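Local coordinates for protein SusD homolog (Bacteroides thetaiotaomicron, PDB 3SGH) that probably binds glycans at the cell surface as an outer-membrane lipoprotein of the SusD/RagB family, working beside a partner transporter, at residues M24-Y28 with A105-Y111; N236-A241 with I306-L312; S391-W397 with E408-Q413. All coordinates share one frame. Residues are numbered along the deposited sequence.

The three contacts come in series along one chain whose regular structure is almost all helix, each closing before the next opens. Interaction 1 is buried and packs 24-28 against helix 100-120. Interaction 2 lies at the surface, where the start of helix 239-245 meets the loop leading into strand 314-317. Interaction 3 is again buried and folds loop 391-397 over helix 403-417. The centres of interactions 1 and 2 are 22 Å apart, with nearest atoms about 9 Å apart; the centre of interaction 3 is about 32 and 31 Å from theirs, nearest atoms about 16 Å away in both cases, and across the chain's centre from interaction 1. They are separate local contacts of the alpha-alpha superhelix and its loops.

Interaction 1 (M24-Y28 with A105-Y111); sequences MFNVY and AQLTRVY
T108 packs its methyl CG2 against the backbone of 24-28, 3.3 Å from M24 O, 3.8 Å from M24 CB and 3.7 Å from V27 CG2; a small beta-branched residue lets the chain come this close. Residues 105-111 form regular helix, whereas 24-28 runs from the last residue of helix 17-24 into weakly bonded helix at 26-28, with V27 N to M24 O and Y28 N to F25 O both 3.1 Å. The CA atoms of F25 and T108 are 6.5 Å apart, those of Y28 and Y111 7.0 Å. T108 has chi1 m; OG1 accepts a hydrogen bond from Y28 OH at 2.8 Å while also bonding M104 O, one turn earlier. The CA-to-CB bond of F25 points away, but its ring, chi1 m, brings CE1 to 3.7 Å from T108 OG1, edge on. M24, present as selenomethionine with chi m, t, p, reaches along the helix: CE is 3.6 Å from A105 O and SE 4.2 Å from A105 CB, where alanine leaves room. This N-terminal segment is thus laid on helix 100-120, which also packs against helices 140-162 and 181-198 in an all-helical array consistent with the TPR-like superhelix of SusD proteins. V27 CG2 approaches T108 O (3.6 Å) and Y111 CD1 (4.3 Å). Y111, chi1 t, turns its ring beside Y28, centroids 5.0 Å apart and planes at 55°, with Y28 CE1 3.6 Å from Y111 CB. A water bridges Y28 O (2.7 Å) and Y111 OH (2.5 Å), and R194 also bonds that hydroxyl. F176 meets F25 and Y28 edge-to-face; F187 also meets Y28.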
loop_
_atom_site.group_PDB
_atom_site.type_symbol
_atom_site.label_atom_id
_atom_site.label_comp_id
_atom_site.label_asym_id
_atom_site.label_seq_id
_atom_site.Cartn_x
_atom_site.Cartn_y
_atom_site.Cartn_z
HETATM N N MSE A 24 -13.212 -13.254 -1.504
HETATM C CA MSE A 24 -12.854 -12.165 -0.581
HETATM C C MSE A 24 -11.348 -11.956 -0.598
HETATM O O MSE A 24 -10.852 -10.820 -0.523
HETATM C CB MSE A 24 -13.313 -12.446 0.863
HETATM C CG MSE A 24 -14.802 -12.650 1.012
HETATM SE SE MSE A 24 -15.279 -13.007 2.828
HETATM C CE MSE A 24 -14.935 -11.248 3.473
ATOM N N PHE A 25 -10.617 -13.065 -0.736
ATOM C CA PHE A 25 -9.170 -13.019 -0.673
ATOM C C PHE A 25 -8.526 -12.185 -1.783
ATOM O O PHE A 25 -7.319 -11.840 -1.696
ATOM C CB PHE A 25 -8.567 -14.415 -0.785
ATOM C CG PHE A 25 -8.665 -15.302 0.447
ATOM C CD1 PHE A 25 -8.928 -14.836 1.728
ATOM C CD2 PHE A 25 -8.404 -16.646 0.287
ATOM C CE1 PHE A 25 -8.939 -15.715 2.813
ATOM C CE2 PHE A 25 -8.429 -17.526 1.369
ATOM C CZ PHE A 25 -8.710 -17.078 2.597
ATOM N N ASN A 26 -9.275 -11.882 -2.848
ATOM C CA ASN A 26 -8.715 -11.004 -3.888
ATOM C C ASN A 26 -8.335 -9.599 -3.380
ATOM O O ASN A 26 -7.535 -8.928 -4.011
ATOM C CB ASN A 26 -9.683 -10.890 -5.038
ATOM C CG ASN A 26 -9.683 -12.155 -5.888
ATOM O OD1 ASN A 26 -8.738 -12.372 -6.653
ATOM N ND2 ASN A 26 -10.665 -13.027 -5.677
ATOM N N VAL A 27 -8.856 -9.158 -2.231
ATOM C CA VAL A 27 -8.406 -7.871 -1.701
ATOM C C VAL A 27 -6.944 -7.823 -1.274
ATOM O O VAL A 27 -6.390 -6.740 -1.174
ATOM C CB VAL A 27 -9.258 -7.327 -0.553
ATOM C CG1 VAL A 27 -10.750 -7.178 -1.004
ATOM C CG2 VAL A 27 -9.101 -8.170 0.736
ATOM N N TYR A 28 -6.321 -8.960 -0.992
ATOM C CA TYR A 28 -4.970 -8.936 -0.445
ATOM C C TYR A 28 -3.935 -8.466 -1.453
ATOM O O TYR A 28 -3.067 -7.677 -1.123
ATOM C CB TYR A 28 -4.595 -10.308 0.071
ATOM C CG TYR A 28 -5.301 -10.696 1.353
ATOM C CD1 TYR A 28 -5.140 -9.943 2.504
ATOM C CD2 TYR A 28 -6.051 -11.856 1.460
ATOM C CE1 TYR A 28 -5.751 -10.270 3.716
ATOM C CE2 TYR A 28 -6.672 -12.183 2.675
ATOM C CZ TYR A 28 -6.512 -11.386 3.803
ATOM O OH TYR A 28 -7.100 -11.679 5.025
ATOM N N ALA A 105 -12.808 -14.341 7.564
ATOM C CA ALA A 105 -13.709 -13.405 6.874
ATOM C C ALA A 105 -13.592 -12.010 7.496
ATOM O O ALA A 105 -13.526 -11.018 6.792
ATOM C CB ALA A 105 -15.155 -13.924 6.906
ATOM N N GLN A 106 -13.456 -11.953 8.811
ATOM C CA GLN A 106 -13.251 -10.693 9.519
ATOM C C GLN A 106 -11.926 -10.042 9.149
ATOM O O GLN A 106 -11.866 -8.841 8.864
ATOM C CB GLN A 106 -13.247 -10.962 11.022
ATOM C CG GLN A 106 -14.603 -11.147 11.602
ATOM C CD GLN A 106 -14.574 -11.079 13.118
ATOM O OE1 GLN A 106 -13.833 -11.819 13.763
ATOM N NE2 GLN A 106 -15.351 -10.171 13.676
ATOM N N LEU A 107 -10.874 -10.836 9.191
ATOM C CA LEU A 107 -9.527 -10.342 8.817
ATOM C C LEU A 107 -9.489 -9.797 7.372
ATOM O O LEU A 107 -8.919 -8.757 7.089
ATOM C CB LEU A 107 -8.505 -11.425 9.015
ATOM C CG LEU A 107 -7.065 -11.110 8.576
ATOM C CD1 LEU A 107 -6.474 -9.937 9.377
ATOM C CD2 LEU A 107 -6.212 -12.419 8.756
ATOM N N THR A 108 -10.103 -10.521 6.471
ATOM C CA THR A 108 -10.110 -10.176 5.071
ATOM C C THR A 108 -10.938 -8.910 4.797
ATOM O O THR A 108 -10.490 -8.042 4.017
ATOM C CB THR A 108 -10.531 -11.380 4.195
ATOM O OG1 THR A 108 -9.716 -12.528 4.508
ATOM C CG2 THR A 108 -10.352 -11.047 2.710
ATOM N N ARG A 109 -12.093 -8.799 5.444
ATOM C CA ARG A 109 -12.892 -7.569 5.422
ATOM C C ARG A 109 -12.121 -6.392 5.958
ATOM O O ARG A 109 -12.070 -5.371 5.327
ATOM C CB ARG A 109 -14.144 -7.752 6.259
ATOM C CG ARG A 109 -15.137 -6.599 6.222
ATOM C CD ARG A 109 -16.262 -6.894 7.115
ATOM N NE ARG A 109 -17.236 -5.805 7.149
ATOM C CZ ARG A 109 -18.030 -5.522 8.168
ATOM N NH1 ARG A 109 -17.918 -6.161 9.341
ATOM N NH2 ARG A 109 -18.892 -4.528 8.020
ATOM N N VAL A 110 -11.494 -6.552 7.132
ATOM C CA VAL A 110 -10.682 -5.481 7.671
ATOM C C VAL A 110 -9.578 -5.116 6.655
ATOM O O VAL A 110 -9.334 -3.938 6.449
ATOM C CB VAL A 110 -10.083 -5.799 9.057
ATOM C CG1 VAL A 110 -8.944 -4.756 9.416
ATOM C CG2 VAL A 110 -11.185 -5.883 10.187
ATOM N N TYR A 111 -8.906 -6.083 6.029
ATOM C CA TYR A 111 -7.786 -5.784 5.087
ATOM C C TYR A 111 -8.282 -4.881 3.947
ATOM O O TYR A 111 -7.667 -3.847 3.595
ATOM C CB TYR A 111 -7.121 -7.052 4.490
ATOM C CG TYR A 111 -5.790 -6.678 3.880
ATOM C CD1 TYR A 111 -5.680 -6.253 2.533
ATOM C CD2 TYR A 111 -4.648 -6.666 4.665
ATOM C CE1 TYR A 111 -4.435 -5.854 2.023
ATOM C CE2 TYR A 111 -3.426 -6.286 4.158
ATOM C CZ TYR A 111 -3.326 -5.890 2.843
ATOM O OH TYR A 111 -2.094 -5.472 2.380
HETATM O O HOH W 1 -1.859 -5.532 -0.098
#

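Interaction 2 (N236-A241 with I306-L312)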
loop_
_atom_site.group_PDB
_atom_site.type_symbol
_atom_site.label_atom_id
_atom_site.label_comp_id
_atom_site.label_asym_id
_atom_site.label_seq_id
_atom_site.Cartn_x
_atom_site.Cartn_y
_atom_site.Cartn_z
ATOM N N ASN A 236 -3.368 -18.162 -11.785
ATOM C CA ASN A 236 -2.017 -18.722 -12.001
ATOM C C ASN A 236 -1.137 -17.920 -12.963
ATOM O O ASN A 236 -0.150 -18.422 -13.539
ATOM C CB ASN A 236 -2.119 -20.206 -12.331
ATOM C CG ASN A 236 -2.542 -21.020 -11.092
ATOM O OD1 ASN A 236 -1.748 -21.221 -10.143
ATOM N ND2 ASN A 236 -3.780 -21.448 -11.086
ATOM N N GLU A 237 -1.518 -16.673 -13.130
ATOM C CA GLU A 237 -0.697 -15.675 -13.800
ATOM C C GLU A 237 -1.031 -14.315 -13.229
ATOM O O GLU A 237 -2.197 -14.035 -12.896
ATOM C CB GLU A 237 -0.836 -15.736 -15.321
ATOM C CG GLU A 237 -2.174 -15.466 -15.861
ATOM C CD GLU A 237 -2.222 -15.587 -17.397
ATOM O OE1 GLU A 237 -2.191 -16.732 -17.919
ATOM O OE2 GLU A 237 -2.295 -14.530 -18.066
ATOM N N ASN A 238 -0.016 -13.455 -13.094
ATOM C CA ASN A 238 -0.237 -12.236 -12.362
ATOM C C ASN A 238 -0.765 -11.114 -13.261
ATOM O O ASN A 238 -0.558 -11.108 -14.476
ATOM C CB ASN A 238 0.975 -11.828 -11.505
ATOM C CG ASN A 238 2.176 -11.375 -12.331
ATOM O OD1 ASN A 238 2.087 -10.349 -12.990
ATOM N ND2 ASN A 238 3.335 -12.087 -12.217
ATOM N N GLY A 239 -1.483 -10.207 -12.657
ATOM C CA GLY A 239 -2.058 -9.070 -13.367
ATOM C C GLY A 239 -1.044 -8.062 -13.829
ATOM O O GLY A 239 -1.254 -7.427 -14.847
ATOM N N TYR A 240 0.072 -7.927 -13.107
ATOM C CA TYR A 240 1.090 -6.953 -13.510
ATOM C C TYR A 240 1.632 -7.300 -14.870
ATOM O O TYR A 240 1.863 -6.402 -15.673
ATOM C CB TYR A 240 2.221 -6.868 -12.511
ATOM C CG TYR A 240 1.979 -6.099 -11.210
ATOM C CD1 TYR A 240 1.875 -4.720 -11.175
ATOM C CD2 TYR A 240 1.914 -6.789 -9.993
ATOM C CE1 TYR A 240 1.721 -4.042 -10.030
ATOM C CE2 TYR A 240 1.771 -6.102 -8.803
ATOM C CZ TYR A 240 1.690 -4.731 -8.813
ATOM O OH TYR A 240 1.572 -4.015 -7.638
ATOM N N ALA A 241 1.837 -8.588 -15.134
ATOM C CA ALA A 241 2.413 -8.989 -16.415
ATOM C C ALA A 241 1.440 -8.628 -17.561
ATOM O O ALA A 241 1.872 -8.207 -18.640
ATOM C CB ALA A 241 2.748 -10.439 -16.419
ATOM N N ILE A 306 8.307 -8.119 -11.707
ATOM C CA ILE A 306 7.228 -9.116 -11.506
ATOM C C ILE A 306 6.432 -9.317 -12.798
ATOM O O ILE A 306 5.898 -10.393 -13.010
ATOM C CB ILE A 306 6.283 -8.713 -10.334
ATOM C CG1 ILE A 306 5.407 -9.901 -9.878
ATOM C CG2 ILE A 306 5.460 -7.468 -10.721
ATOM C CD1 ILE A 306 4.641 -9.572 -8.541
ATOM N N ALA A 307 6.426 -8.321 -13.691
ATOM C CA ALA A 307 5.784 -8.420 -15.014
ATOM C C ALA A 307 6.528 -9.344 -15.982
ATOM O O ALA A 307 5.921 -9.742 -17.006
ATOM C CB ALA A 307 5.615 -7.021 -15.694
ATOM N N THR A 308 7.789 -9.683 -15.684
ATOM C CA THR A 308 8.646 -10.407 -16.624
ATOM C C THR A 308 8.433 -11.923 -16.594
ATOM O O THR A 308 8.949 -12.650 -17.453
ATOM C CB THR A 308 10.155 -10.122 -16.396
ATOM O OG1 THR A 308 10.566 -10.664 -15.125
ATOM C CG2 THR A 308 10.421 -8.629 -16.520
ATOM N N ASP A 309 7.697 -12.394 -15.590
ATOM C CA ASP A 309 7.392 -13.813 -15.461
ATOM C C ASP A 309 5.999 -13.872 -14.880
ATOM O O ASP A 309 5.826 -13.678 -13.686
ATOM C CB ASP A 309 8.392 -14.457 -14.489
ATOM C CG ASP A 309 8.121 -15.930 -14.207
ATOM O OD1 ASP A 309 7.111 -16.514 -14.656
ATOM O OD2 ASP A 309 8.977 -16.505 -13.506
ATOM N N LYS A 310 5.048 -14.214 -15.730
ATOM C CA LYS A 310 3.652 -14.187 -15.347
ATOM C C LYS A 310 3.298 -15.153 -14.220
ATOM O O LYS A 310 2.283 -14.953 -13.582
ATOM C CB LYS A 310 2.736 -14.396 -16.562
ATOM C CG LYS A 310 2.746 -15.797 -17.124
ATOM C CD LYS A 310 2.066 -15.866 -18.489
ATOM C CE LYS A 310 2.047 -17.287 -18.987
ATOM N NZ LYS A 310 1.142 -17.384 -20.164
ATOM N N THR A 311 4.095 -16.200 -14.005
ATOM C CA THR A 311 3.845 -17.148 -12.916
ATOM C C THR A 311 4.200 -16.601 -11.519
ATOM O O THR A 311 3.788 -17.196 -10.525
ATOM C CB THR A 311 4.592 -18.480 -13.138
ATOM O OG1 THR A 311 6.002 -18.264 -12.928
ATOM C CG2 THR A 311 4.295 -19.075 -14.567
ATOM N N LEU A 312 4.966 -15.499 -11.439
ATOM C CA LEU A 312 5.345 -14.963 -10.155
ATOM C C LEU A 312 4.106 -14.529 -9.351
ATOM O O LEU A 312 3.169 -13.947 -9.902
ATOM C CB LEU A 312 6.331 -13.807 -10.280
ATOM C CG LEU A 312 7.766 -14.153 -10.749
ATOM C CD1 LEU A 312 8.426 -12.853 -11.139
ATOM C CD2 LEU A 312 8.494 -14.905 -9.639
HETATM O O HOH W 2 -0.945 -16.209 -20.437
HETATM O O HOH W 3 4.200 -8.586 -19.657
#
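I306 opens the segment by offering both backbone and side chain: its carbonyl O accepts a hydrogen bond from N238 ND2 at 3.2 Å, and its CG2 lies 3.7 Å from Y240 CD2, touching the tyrosine ring. A307 follows at the closest CA-CA approach, its CA 3.7 Å from that of A241. Alanine suits 241, whose CB is 3.3 Å from A307 O, and 307, whose CB is 3.8 Å from Y240 O. A water bonded to A241 O at 2.6 Å makes a weak second bond to A307 O at 3.4 Å. D309 turns away from 236-241 and braces its own loop instead, OD1 accepting from T311 N (3.1 Å) and T311 OG1 (2.7 Å); the first of these is an Asx turn, within a type I beta turn from D309 to L312. At the turn, K310 O accepts from N238 N at 2.8 Å and takes a CA-H contact from E237 CA at 3.1 Å. The lysine's chain lies along E237 (K310 CG to E237 CB 4.0 Å) at the exposed rim, where a water joins K310 NZ (2.4 Å) to E237 OE1 (2.9 Å); K310 NZ and E237 OE1 themselves stay 4.1 Å apart, too far for a salt bridge. L312 O receives N238 ND2 at 3.0 Å, and N232 as well, just before strand 314-317. Asparagine suits position 238 because its amide works both ways: ND2 ties the loop's carbonyls together while OD1 accepts from A241 N at 2.8 Å, the classic asparagine N-cap of a helix.

Interaction 3 (S391-W397 with E408-Q413)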
loop_
_atom_site.group_PDB
_atom_site.type_symbol
_atom_site.label_atom_id
_atom_site.label_comp_id
_atom_site.label_asym_id
_atom_site.label_seq_id
_atom_site.Cartn_x
_atom_site.Cartn_y
_atom_site.Cartn_z
ATOM N N SER A 391 15.248 14.590 -1.278
ATOM C CA SER A 391 15.890 13.883 -0.170
ATOM C C SER A 391 17.410 13.812 -0.265
ATOM O O SER A 391 17.978 13.606 -1.351
ATOM C CB SER A 391 15.334 12.461 -0.085
ATOM O OG SER A 391 15.788 11.783 1.065
ATOM N N SER A 392 18.079 13.938 0.880
ATOM C CA SER A 392 19.518 13.769 0.948
ATOM C C SER A 392 19.882 12.660 1.914
ATOM O O SER A 392 21.071 12.536 2.310
ATOM C CB SER A 392 20.146 15.085 1.391
ATOM O OG SER A 392 19.491 15.619 2.541
ATOM N N ILE A 393 18.877 11.853 2.285
ATOM C CA ILE A 393 19.041 10.872 3.359
ATOM C C ILE A 393 19.966 9.733 2.940
ATOM O O ILE A 393 19.811 9.127 1.877
ATOM C CB ILE A 393 17.655 10.382 3.915
ATOM C CG1 ILE A 393 17.741 9.925 5.373
ATOM C CG2 ILE A 393 17.032 9.310 3.025
ATOM C CD1 ILE A 393 18.057 11.084 6.420
ATOM N N THR A 394 20.939 9.428 3.793
ATOM C CA THR A 394 21.888 8.373 3.537
ATOM C C THR A 394 21.451 7.090 4.226
ATOM O O THR A 394 20.550 7.098 5.053
ATOM C CB THR A 394 23.304 8.797 4.046
ATOM O OG1 THR A 394 23.227 9.131 5.436
ATOM C CG2 THR A 394 23.815 9.995 3.243
ATOM N N ILE A 395 22.105 5.979 3.905
ATOM C CA ILE A 395 21.669 4.670 4.385
ATOM C C ILE A 395 22.114 4.302 5.790
ATOM O O ILE A 395 21.300 3.878 6.623
ATOM C CB ILE A 395 22.177 3.563 3.440
ATOM C CG1 ILE A 395 21.665 3.779 1.986
ATOM C CG2 ILE A 395 21.787 2.129 3.987
ATOM C CD1 ILE A 395 22.583 3.160 0.938
ATOM N N LYS A 396 23.415 4.459 6.064
ATOM C CA LYS A 396 23.974 4.053 7.364
ATOM C C LYS A 396 23.258 4.743 8.507
ATOM O O LYS A 396 23.074 5.964 8.492
ATOM C CB LYS A 396 25.472 4.376 7.459
ATOM C CG LYS A 396 26.172 3.930 8.766
ATOM C CD LYS A 396 27.190 4.982 9.218
ATOM C CE LYS A 396 28.329 4.398 10.057
ATOM N NZ LYS A 396 27.877 3.505 11.176
ATOM N N TRP A 397 22.870 3.959 9.496
ATOM C CA TRP A 397 22.237 4.471 10.695
ATOM C C TRP A 397 23.186 5.389 11.464
ATOM O O TRP A 397 24.368 5.070 11.636
ATOM C CB TRP A 397 21.781 3.357 11.614
ATOM C CG TRP A 397 20.937 3.907 12.708
ATOM C CD1 TRP A 397 21.334 4.242 13.968
ATOM C CD2 TRP A 397 19.559 4.256 12.615
ATOM N NE1 TRP A 397 20.277 4.759 14.667
ATOM C CE2 TRP A 397 19.174 4.774 13.852
ATOM C CE3 TRP A 397 18.602 4.160 11.604
ATOM C CZ2 TRP A 397 17.892 5.207 14.096
ATOM C CZ3 TRP A 397 17.340 4.584 11.853
ATOM C CH2 TRP A 397 16.989 5.103 13.080
ATOM N N GLU A 408 12.977 9.896 8.463
ATOM C CA GLU A 408 13.068 9.826 7.005
ATOM C C GLU A 408 13.896 8.609 6.581
ATOM O O GLU A 408 13.550 7.928 5.611
ATOM C CB GLU A 408 13.669 11.094 6.422
ATOM C CG GLU A 408 13.712 11.049 4.889
ATOM C CD GLU A 408 14.181 12.301 4.194
ATOM O OE1 GLU A 408 14.648 13.263 4.860
ATOM O OE2 GLU A 408 14.039 12.313 2.927
ATOM N N ARG A 409 14.942 8.320 7.336
ATOM C CA ARG A 409 15.762 7.156 7.079
ATOM C C ARG A 409 14.953 5.860 7.186
ATOM O O ARG A 409 14.953 5.033 6.254
ATOM C CB ARG A 409 16.938 7.125 8.056
ATOM C CG ARG A 409 17.876 5.967 7.835
ATOM C CD ARG A 409 19.205 6.169 8.551
ATOM N NE ARG A 409 20.015 7.168 7.861
ATOM C CZ ARG A 409 20.362 8.378 8.300
ATOM N NH1 ARG A 409 20.044 8.817 9.518
ATOM N NH2 ARG A 409 21.096 9.149 7.510
ATOM N N VAL A 410 14.254 5.695 8.316
ATOM C CA VAL A 410 13.377 4.535 8.489
ATOM C C VAL A 410 12.341 4.401 7.343
ATOM O O VAL A 410 12.190 3.353 6.720
ATOM C CB VAL A 410 12.731 4.554 9.876
ATOM C CG1 VAL A 410 11.562 3.577 10.013
ATOM C CG2 VAL A 410 13.816 4.311 10.968
ATOM N N LEU A 411 11.568 5.462 7.106
ATOM C CA LEU A 411 10.506 5.403 6.121
ATOM C C LEU A 411 10.971 5.311 4.673
ATOM O O LEU A 411 10.284 4.698 3.841
ATOM C CB LEU A 411 9.548 6.584 6.306
ATOM C CG LEU A 411 8.881 6.546 7.659
ATOM C CD1 LEU A 411 7.873 7.697 7.747
ATOM C CD2 LEU A 411 8.214 5.200 7.894
ATOM N N THR A 412 12.130 5.862 4.354
ATOM C CA THR A 412 12.709 5.668 3.010
ATOM C C THR A 412 13.094 4.202 2.744
ATOM O O THR A 412 12.751 3.643 1.678
ATOM C CB THR A 412 13.898 6.625 2.766
ATOM O OG1 THR A 412 13.435 7.969 2.933
ATOM C CG2 THR A 412 14.465 6.466 1.326
ATOM N N GLN A 413 13.860 3.575 3.646
ATOM C CA GLN A 413 14.195 2.148 3.478
ATOM C C GLN A 413 12.930 1.273 3.575
ATOM O O GLN A 413 12.802 0.282 2.878
ATOM C CB GLN A 413 15.275 1.691 4.450
ATOM C CG GLN A 413 16.619 2.278 4.127
ATOM C CD GLN A 413 17.186 1.743 2.801
ATOM O OE1 GLN A 413 16.931 0.628 2.446
ATOM N NE2 GLN A 413 17.917 2.569 2.075
HETATM O O HOH W 4 16.796 14.432 3.509
#
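S391 begins the segment with a short bond, OG donating to E408 OE2 at 2.6 Å. The serine is small enough to sit beside the carboxylate, which also forms a salt bridge with R436. The backbone N of S392 is joined to the other carboxylate oxygen through a water, 3.0 Å from S392 N and 2.8 Å from E408 OE1. I393 packs its side chain on the helix: CG2 lies 3.8 Å from T412 OG1, and CD1 covers one face of the R409 guanidinium, 3.8 Å from NH2. At T394 the arginine finds its main partners. T394 O accepts from R409 NE at 2.9 Å and weakly from R409 NH2 at 3.2 Å, while T394 OG1 accepts from R409 NH2 at 3.0 Å. I395 turns away from the helix, yet its CG1 comes to 3.9 Å from Q413 NE2, an amide held chiefly by Y363. K396 is exposed and its CA-to-CB bond points away, but its O lies over the guanidinium face opposite I393. W397 ends the segment with its indole against R409 and V410: CE3 is 3.7 Å from R409 CD, and V410 CG2 meets the ring edge 3.6 Å from CZ3; Y344 of helix 340-354 meets the same ring. Arginine is apt because its long chain crosses apolar ground before its guanidinium bonds both oxygens of T394, with E398 as a long, weak ion-pair partner: a buried arginine tying an irregular loop to helix 403-417 within the helical scaffold of a SusD-like protein.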